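Local coordinates for probable enoyl-CoA hydratase/isomerase (Pseudomonas aeruginosa PAO1, PDB 5WYD), which probably acts as an enoyl-CoA hydratase or isomerase of the crotonase family and is implicated in synthesis of the diffusible signal factor DSF, at residues 14-19 / 41-46. The protein carries 1 engineered substitution. Numbering follows the deposited sequence.
Sequences DDTHKL and DRDSLI. Engineered in segment 14-19: Asp-15 (natural residue Leu).
Asp-41 O, on the residue that faces Lys-18, accepts a hydrogen bond from Leu-45 N at 2.8 Å in the first turn of helix 42-57, and Ser-44 OG also donates to it, at a modelled distance too short to trust in detail. That hydroxyl is turned back over the helix start by a chi1 of 55°, between backbone N and carbonyl carbon, while Ser-44 CB meets Leu-19 CD1 at 3.7 Å. The other methyl of the leucine, CD2, lies 3.7 Å from Ser-44 O. Asp-41 is the N-cap: its OD1 accepts a weak bond from Asp-43 N at 3.3 Å, and its other carboxylate oxygen, OD2, is turned to Lys-18. The lysine side chain crosses that of the aspartate at about a right angle, NZ making a salt bridge to OD2, though the two atoms are modelled too close together and the exact separation is doubtful. In this crotonase fold the contact seats the loop leading into strand 19-24, the outermost of the main sheet within this chain, against the N-terminal end of helix 42-57. The loop closes as a type I turn, Leu-19 N bonding to Thr-16 O at 2.8 Å. Thr-16 sits with its CG2 methyl against the helix backbone, 3.7 Å from Ser-44 CA, and its CB beside the Asp-43 carboxylate. The threonine OG1, anti to its backbone N (chi1 172°), points back into the turn and takes a weak bond from Lys-18 N at 3.3 Å. Farther round the helix, Leu-45 packs on Phe-98 and Ala-101 of helix 88-106, and Arg-42 pairs with Glu-93.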
# COMPACT_ATOMS: atom_id res chain seq x y z
N ASP A 14 40.15 2.42 3.46
CA ASP A 14 40.21 3.54 4.40
C ASP A 14 38.91 3.58 5.21
O ASP A 14 37.87 4.04 4.72
CB ASP A 14 40.44 4.86 3.66
CG ASP A 14 40.62 6.03 4.61
OD1 ASP A 14 40.61 5.80 5.84
OD2 ASP A 14 40.78 7.17 4.13
N ASP A 15 39.00 3.15 6.47
CA ASP A 15 37.90 3.12 7.43
C ASP A 15 38.39 3.91 8.64
O ASP A 15 39.61 4.00 8.87
CB ASP A 15 37.51 1.66 7.84
CG ASP A 15 36.09 1.56 8.46
OD1 ASP A 15 35.47 2.61 8.73
OD2 ASP A 15 35.61 0.42 8.69
N THR A 16 37.47 4.58 9.34
CA THR A 16 37.87 5.31 10.53
C THR A 16 38.56 4.38 11.53
O THR A 16 38.16 3.22 11.70
CB THR A 16 36.68 5.98 11.21
OG1 THR A 16 37.10 6.54 12.47
CG2 THR A 16 35.53 4.99 11.46
N HIS A 17 39.61 4.88 12.19
CA HIS A 17 40.35 4.03 13.11
C HIS A 17 39.44 3.50 14.22
O HIS A 17 39.71 2.44 14.80
CB HIS A 17 41.55 4.78 13.68
CG HIS A 17 42.75 4.75 12.78
ND1 HIS A 17 43.50 3.61 12.61
CD2 HIS A 17 43.32 5.70 12.00
CE1 HIS A 17 44.48 3.85 11.76
NE2 HIS A 17 44.39 5.12 11.38
N LYS A 18 38.34 4.20 14.47
CA LYS A 18 37.35 3.76 15.44
C LYS A 18 36.72 2.43 15.05
O LYS A 18 36.41 1.61 15.91
CB LYS A 18 36.29 4.82 15.57
CG LYS A 18 36.94 6.06 16.03
CD LYS A 18 35.96 7.16 16.18
CE LYS A 18 35.89 8.06 14.96
NZ LYS A 18 35.20 9.35 15.27
N LEU A 19 36.52 2.19 13.78
CA LEU A 19 35.90 0.93 13.42
C LEU A 19 36.96 -0.09 13.08
O LEU A 19 37.83 0.15 12.24
CB LEU A 19 34.91 1.13 12.28
CG LEU A 19 33.51 1.61 12.70
CD1 LEU A 19 33.50 2.89 13.51
CD2 LEU A 19 32.71 1.83 11.41
N ASP A 41 29.75 8.71 15.33
CA ASP A 41 30.37 9.90 14.78
C ASP A 41 30.14 9.88 13.28
O ASP A 41 29.82 8.84 12.69
CB ASP A 41 31.87 9.89 15.14
CG ASP A 41 32.62 11.11 14.67
OD1 ASP A 41 32.09 11.89 13.85
OD2 ASP A 41 33.79 11.26 15.11
N ARG A 42 30.28 11.05 12.66
CA ARG A 42 30.17 11.13 11.20
C ARG A 42 31.21 10.26 10.52
O ARG A 42 30.93 9.62 9.49
CB ARG A 42 30.42 12.54 10.73
CG ARG A 42 30.81 12.55 9.26
CD ARG A 42 31.22 13.90 8.89
NE ARG A 42 30.19 14.86 9.18
CZ ARG A 42 29.40 15.31 8.25
NH1 ARG A 42 29.56 14.85 6.99
NH2 ARG A 42 28.51 16.21 8.61
N ASP A 43 32.44 10.31 11.03
CA ASP A 43 33.51 9.51 10.44
C ASP A 43 33.14 8.04 10.54
O ASP A 43 33.35 7.27 9.60
CB ASP A 43 34.84 9.81 11.16
CG ASP A 43 36.09 9.62 10.27
OD1 ASP A 43 36.00 9.02 9.19
OD2 ASP A 43 37.19 10.08 10.68
N SER A 44 32.55 7.65 11.68
CA SER A 44 32.10 6.28 11.88
C SER A 44 30.93 5.91 10.96
O SER A 44 30.94 4.84 10.33
CB SER A 44 31.75 6.09 13.36
OG SER A 44 30.81 7.05 13.82
N LEU A 45 29.93 6.79 10.82
CA LEU A 45 28.75 6.46 10.04
C LEU A 45 29.06 6.22 8.56
O LEU A 45 28.52 5.29 7.95
CB LEU A 45 27.69 7.55 10.17
CG LEU A 45 27.05 7.66 11.55
CD1 LEU A 45 26.01 8.73 11.56
CD2 LEU A 45 26.42 6.35 11.88
N ILE A 46 29.87 7.09 7.95
CA ILE A 46 30.19 6.86 6.54
C ILE A 46 30.93 5.55 6.39
O ILE A 46 30.59 4.73 5.53
CB ILE A 46 31.00 8.02 5.95
CG1 ILE A 46 30.16 9.30 5.88
CG2 ILE A 46 31.47 7.65 4.55
CD1 ILE A 46 30.98 10.50 5.48